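Local coordinates for uncharacterized protein (Staphylococcus aureus subsp. aureus, PDB 4H0A) that is of unknown function but belongs to the CAP family of cysteine-rich secretory proteins, pairing a CAP domain with a CAP-associated N-terminal region, at residues N228-Y240 with F252-V266. Sequence-based numbering, arbitrary orientation.
Sequences NSDLAHIASNNLY and FTEDALRGQLDKNHV
Ile-234 fits against the 252-266 segment through both of its branches, an example of two helices meeting largely through aliphatic side chains. Its CG2 lies 3.7 Å from Gln-260 CB, the two side chains running alongside each other, pointed in opposing directions. With CG1 anti to the carbonyl carbon (chi1 -71°), the other branch carries CD1 to 3.8 Å from Leu-261 CD2 and on to Val-266 CG2. Leu-231 CD2 meets the same Leu-261 methyl at 3.6 Å, which leaves Leu-261 touched by two residues one helical turn apart. The Asn-264 amide lies beside Ile-234 CG1, with OD1 near the His-233 ring; its ND2 donates to Gln-260 O (2.7 Å), which holds the amide in place. The end of the Gln-260 side chain, extended beyond CG, lies by Asn-237 and Asn-238. Farther along, Leu-239 CD1 reaches the edge of the Phe-252 ring, 3.7 Å from CZ.

A Schellman motif with His-265 at positive phi ends helix 254-263 and turns Val-266 toward Ile-234. At the other helix's start, Asn-228 OD1 caps Leu-231 N at 3.1 Å.

The axes of segments 229-240 and 254-263 approach to 10.5 Å, with their N-to-C directions 135° apart. Helices 229-242 and 254-263 pack on the central sheet of the CAP domain: Leu-231 and Leu-257 touch strand 315-322, while Phe-252, just before the second helix, and Leu-261 within it rest on strand 270-277.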
loop_
_atom_site.group_PDB
_atom_site.type_symbol
_atom_site.label_atom_id
_atom_site.label_comp_id
_atom_site.label_asym_id
_atom_site.label_seq_id
_atom_site.Cartn_x
_atom_site.Cartn_y
_atom_site.Cartn_z
ATOM N N ASN A 228 -2.943 -19.708 -1.194
ATOM C CA ASN A 228 -3.356 -20.975 -0.596
ATOM C C ASN A 228 -4.532 -20.727 0.355
ATOM O O ASN A 228 -4.379 -19.985 1.327
ATOM C CB ASN A 228 -2.185 -21.612 0.145
ATOM C CG ASN A 228 -2.481 -23.019 0.586
ATOM O OD1 ASN A 228 -3.169 -23.243 1.584
ATOM N ND2 ASN A 228 -2.045 -23.998 -0.192
ATOM N N SER A 229 -5.693 -21.352 0.088
ATOM C CA SER A 229 -6.899 -21.168 0.904
ATOM C C SER A 229 -6.746 -21.743 2.332
ATOM O O SER A 229 -7.377 -21.215 3.248
ATOM C CB SER A 229 -8.113 -21.791 0.223
ATOM O OG SER A 229 -7.877 -23.156 -0.076
ATOM N N ASP A 230 -5.913 -22.783 2.538
ATOM C CA ASP A 230 -5.708 -23.332 3.885
ATOM C C ASP A 230 -4.896 -22.349 4.746
ATOM O O ASP A 230 -5.189 -22.211 5.934
ATOM C CB ASP A 230 -5.021 -24.711 3.866
ATOM C CG ASP A 230 -5.783 -25.817 3.158
ATOM O OD1 ASP A 230 -7.031 -25.749 3.115
ATOM O OD2 ASP A 230 -5.132 -26.773 2.681
ATOM N N LEU A 231 -3.885 -21.676 4.162
ATOM C CA LEU A 231 -3.110 -20.662 4.887
ATOM C C LEU A 231 -3.992 -19.457 5.205
ATOM O O LEU A 231 -3.852 -18.868 6.274
ATOM C CB LEU A 231 -1.893 -20.201 4.076
ATOM C CG LEU A 231 -0.805 -21.218 3.810
ATOM C CD1 LEU A 231 0.309 -20.603 2.984
ATOM C CD2 LEU A 231 -0.250 -21.774 5.099
ATOM N N ALA A 232 -4.903 -19.095 4.278
ATOM C CA ALA A 232 -5.839 -17.986 4.479
ATOM C C ALA A 232 -6.792 -18.311 5.632
ATOM O O ALA A 232 -7.099 -17.429 6.432
ATOM C CB ALA A 232 -6.615 -17.706 3.196
ATOM N N HIS A 233 -7.231 -19.585 5.734
ATOM C CA HIS A 233 -8.103 -20.050 6.824
ATOM C C HIS A 233 -7.365 -19.953 8.145
ATOM O O HIS A 233 -7.923 -19.473 9.139
ATOM C CB HIS A 233 -8.575 -21.505 6.587
ATOM C CG HIS A 233 -9.170 -22.172 7.792
ATOM N ND1 HIS A 233 -8.413 -22.992 8.610
ATOM C CD2 HIS A 233 -10.434 -22.127 8.273
ATOM C CE1 HIS A 233 -9.235 -23.418 9.557
ATOM N NE2 HIS A 233 -10.463 -22.929 9.390
ATOM N N ILE A 234 -6.110 -20.434 8.165
ATOM C CA ILE A 234 -5.281 -20.396 9.370
ATOM C C ILE A 234 -5.063 -18.924 9.780
ATOM O O ILE A 234 -5.206 -18.602 10.953
ATOM C CB ILE A 234 -3.934 -21.150 9.154
ATOM C CG1 ILE A 234 -4.179 -22.674 9.076
ATOM C CG2 ILE A 234 -2.922 -20.815 10.266
ATOM C CD1 ILE A 234 -3.044 -23.480 8.423
ATOM N N ALA A 235 -4.747 -18.039 8.812
ATOM C CA ALA A 235 -4.531 -16.608 9.075
ATOM C C ALA A 235 -5.762 -15.950 9.689
ATOM O O ALA A 235 -5.631 -15.169 10.630
ATOM C CB ALA A 235 -4.168 -15.879 7.787
ATOM N N SER A 236 -6.951 -16.279 9.168
ATOM C CA SER A 236 -8.207 -15.745 9.674
ATOM C C SER A 236 -8.476 -16.222 11.106
ATOM O O SER A 236 -8.838 -15.398 11.944
ATOM C CB SER A 236 -9.361 -16.131 8.751
ATOM O OG SER A 236 -10.598 -15.662 9.251
ATOM N N ASN A 237 -8.292 -17.529 11.390
ATOM C CA ASN A 237 -8.472 -18.066 12.749
ATOM C C ASN A 237 -7.441 -17.516 13.694
ATOM O O ASN A 237 -7.778 -17.189 14.834
ATOM C CB ASN A 237 -8.389 -19.602 12.777
ATOM C CG ASN A 237 -9.686 -20.278 12.466
ATOM O OD1 ASN A 237 -10.759 -19.693 12.598
ATOM N ND2 ASN A 237 -9.630 -21.530 12.057
ATOM N N ASN A 238 -6.187 -17.410 13.240
ATOM C CA ASN A 238 -5.108 -16.884 14.075
ATOM C C ASN A 238 -5.401 -15.434 14.431
ATOM O O ASN A 238 -5.245 -15.038 15.582
ATOM C CB ASN A 238 -3.752 -17.008 13.363
ATOM C CG ASN A 238 -2.550 -16.789 14.235
ATOM O OD1 ASN A 238 -2.624 -16.774 15.469
ATOM N ND2 ASN A 238 -1.395 -16.671 13.603
ATOM N N LEU A 239 -5.916 -14.675 13.468
ATOM C CA LEU A 239 -6.240 -13.275 13.699
ATOM C C LEU A 239 -7.439 -13.120 14.622
ATOM O O LEU A 239 -7.404 -12.301 15.541
ATOM C CB LEU A 239 -6.518 -12.579 12.366
ATOM C CG LEU A 239 -6.517 -11.070 12.380
ATOM C CD1 LEU A 239 -5.250 -10.540 13.033
ATOM C CD2 LEU A 239 -6.615 -10.531 10.965
ATOM N N TYR A 240 -8.491 -13.915 14.386
ATOM C CA TYR A 240 -9.691 -13.916 15.219
ATOM C C TYR A 240 -9.350 -14.336 16.660
ATOM O O TYR A 240 -9.810 -13.690 17.603
ATOM C CB TYR A 240 -10.744 -14.864 14.622
ATOM C CG TYR A 240 -12.102 -14.750 15.274
ATOM C CD1 TYR A 240 -12.418 -15.494 16.402
ATOM C CD2 TYR A 240 -13.079 -13.908 14.751
ATOM C CE1 TYR A 240 -13.664 -15.386 17.015
ATOM C CE2 TYR A 240 -14.333 -13.797 15.348
ATOM C CZ TYR A 240 -14.630 -14.552 16.471
ATOM O OH TYR A 240 -15.873 -14.435 17.053
ATOM N N PHE A 252 0.971 -12.851 18.314
ATOM C CA PHE A 252 1.043 -13.818 17.212
ATOM C C PHE A 252 2.259 -14.715 17.418
ATOM O O PHE A 252 3.348 -14.429 16.918
ATOM C CB PHE A 252 1.120 -13.068 15.876
ATOM C CG PHE A 252 -0.092 -12.204 15.641
ATOM C CD1 PHE A 252 -0.162 -10.922 16.166
ATOM C CD2 PHE A 252 -1.184 -12.691 14.949
ATOM C CE1 PHE A 252 -1.302 -10.140 15.992
ATOM C CE2 PHE A 252 -2.315 -11.902 14.760
ATOM C CZ PHE A 252 -2.368 -10.630 15.277
ATOM N N THR A 253 2.080 -15.783 18.203
ATOM C CA THR A 253 3.167 -16.704 18.539
ATOM C C THR A 253 3.490 -17.649 17.372
ATOM O O THR A 253 2.614 -17.967 16.565
ATOM C CB THR A 253 2.811 -17.506 19.798
ATOM O OG1 THR A 253 1.592 -18.212 19.580
ATOM C CG2 THR A 253 2.670 -16.623 21.030
ATOM N N GLU A 254 4.755 -18.087 17.281
ATOM C CA GLU A 254 5.185 -19.015 16.232
ATOM C C GLU A 254 4.684 -20.440 16.534
ATOM O O GLU A 254 4.521 -21.231 15.604
ATOM C CB GLU A 254 6.712 -18.990 16.076
ATOM C CG GLU A 254 7.218 -19.731 14.844
ATOM C CD GLU A 254 8.256 -19.011 14.005
ATOM O OE1 GLU A 254 9.066 -18.243 14.572
ATOM O OE2 GLU A 254 8.283 -19.249 12.776
ATOM N N ASP A 255 4.404 -20.754 17.821
ATOM C CA ASP A 255 3.868 -22.061 18.218
ATOM C C ASP A 255 2.408 -22.180 17.747
ATOM O O ASP A 255 2.007 -23.254 17.302
ATOM C CB ASP A 255 3.977 -22.287 19.745
ATOM C CG ASP A 255 4.360 -23.705 20.115
ATOM O OD1 ASP A 255 5.526 -24.087 19.872
ATOM O OD2 ASP A 255 3.498 -24.431 20.654
ATOM N N ALA A 256 1.626 -21.074 17.813
ATOM C CA ALA A 256 0.242 -21.056 17.320
ATOM C C ALA A 256 0.197 -21.251 15.795
ATOM O O ALA A 256 -0.734 -21.880 15.300
ATOM C CB ALA A 256 -0.442 -19.748 17.691
ATOM N N LEU A 257 1.200 -20.727 15.057
ATOM C CA LEU A 257 1.273 -20.870 13.597
ATOM C C LEU A 257 1.693 -22.292 13.214
ATOM O O LEU A 257 1.009 -22.936 12.418
ATOM C CB LEU A 257 2.259 -19.845 13.000
ATOM C CG LEU A 257 2.541 -19.935 11.491
ATOM C CD1 LEU A 257 1.271 -19.855 10.687
ATOM C CD2 LEU A 257 3.499 -18.854 11.064
ATOM N N ARG A 258 2.819 -22.774 13.761
ATOM C CA ARG A 258 3.313 -24.127 13.468
ATOM C C ARG A 258 2.357 -25.208 13.994
ATOM O O ARG A 258 2.282 -26.281 13.402
ATOM C CB ARG A 258 4.728 -24.338 14.016
ATOM C CG ARG A 258 5.766 -23.655 13.145
ATOM C CD ARG A 258 7.159 -23.704 13.731
ATOM N NE ARG A 258 8.160 -23.262 12.759
ATOM C CZ ARG A 258 9.468 -23.176 12.995
ATOM N NH1 ARG A 258 9.960 -23.502 14.187
ATOM N NH2 ARG A 258 10.293 -22.763 12.042
ATOM N N GLY A 259 1.624 -24.906 15.066
ATOM C CA GLY A 259 0.620 -25.804 15.621
ATOM C C GLY A 259 -0.613 -25.893 14.745
ATOM O O GLY A 259 -1.159 -26.983 14.564
ATOM N N GLN A 260 -1.059 -24.746 14.188
ATOM C CA GLN A 260 -2.219 -24.705 13.297
ATOM C C GLN A 260 -1.903 -25.379 11.951
ATOM O O GLN A 260 -2.798 -25.991 11.375
ATOM C CB GLN A 260 -2.724 -23.269 13.074
ATOM C CG GLN A 260 -3.634 -22.768 14.188
ATOM C CD GLN A 260 -4.073 -21.335 13.963
ATOM O OE1 GLN A 260 -3.423 -20.385 14.412
ATOM N NE2 GLN A 260 -5.174 -21.138 13.246
ATOM N N LEU A 261 -0.654 -25.284 11.452
ATOM C CA LEU A 261 -0.276 -25.934 10.188
ATOM C C LEU A 261 -0.302 -27.456 10.332
ATOM O O LEU A 261 -0.823 -28.140 9.452
ATOM C CB LEU A 261 1.110 -25.477 9.709
ATOM C CG LEU A 261 1.173 -24.055 9.164
ATOM C CD1 LEU A 261 2.584 -23.515 9.214
ATOM C CD2 LEU A 261 0.659 -23.987 7.743
ATOM N N ASP A 262 0.237 -27.975 11.451
ATOM C CA ASP A 262 0.256 -29.412 11.750
ATOM C C ASP A 262 -1.161 -29.932 12.013
ATOM O O ASP A 262 -1.514 -30.995 11.506
ATOM C CB ASP A 262 1.163 -29.706 12.958
ATOM C CG ASP A 262 2.632 -29.403 12.718
ATOM O OD1 ASP A 262 2.939 -28.679 11.745
ATOM O OD2 ASP A 262 3.471 -29.869 13.517
ATOM N N LYS A 263 -1.976 -29.169 12.767
ATOM C CA LYS A 263 -3.383 -29.490 13.053
ATOM C C LYS A 263 -4.208 -29.608 11.755
ATOM O O LYS A 263 -5.104 -30.446 11.679
ATOM C CB LYS A 263 -3.988 -28.398 13.962
ATOM C CG LYS A 263 -5.453 -28.589 14.353
ATOM C CD LYS A 263 -5.943 -27.409 15.182
ATOM C CE LYS A 263 -7.427 -27.450 15.442
ATOM N NZ LYS A 263 -7.908 -26.191 16.071
ATOM N N ASN A 264 -3.886 -28.789 10.740
ATOM C CA ASN A 264 -4.579 -28.768 9.450
ATOM C C ASN A 264 -3.889 -29.663 8.388
ATOM O O ASN A 264 -4.267 -29.606 7.217
ATOM C CB ASN A 264 -4.682 -27.325 8.947
ATOM C CG ASN A 264 -5.699 -26.500 9.700
ATOM O OD1 ASN A 264 -6.749 -26.156 9.171
ATOM N ND2 ASN A 264 -5.414 -26.116 10.928
ATOM N N HIS A 265 -2.914 -30.508 8.801
ATOM C CA HIS A 265 -2.183 -31.444 7.941
ATOM C C HIS A 265 -1.546 -30.767 6.713
ATOM O O HIS A 265 -1.468 -31.377 5.644
ATOM C CB HIS A 265 -3.106 -32.589 7.502
ATOM C CG HIS A 265 -3.775 -33.274 8.652
ATOM N ND1 HIS A 265 -3.051 -34.020 9.563
ATOM C CD2 HIS A 265 -5.077 -33.281 9.015
ATOM C CE1 HIS A 265 -3.932 -34.467 10.444
ATOM N NE2 HIS A 265 -5.164 -34.048 10.152
ATOM N N VAL A 266 -1.055 -29.526 6.875
ATOM C CA VAL A 266 -0.384 -28.795 5.798
ATOM C C VAL A 266 1.074 -29.255 5.761
ATOM O O VAL A 266 1.711 -29.298 6.814
ATOM C CB VAL A 266 -0.496 -27.259 6.005
ATOM C CG1 VAL A 266 0.234 -26.494 4.899
ATOM C CG2 VAL A 266 -1.958 -26.824 6.088
#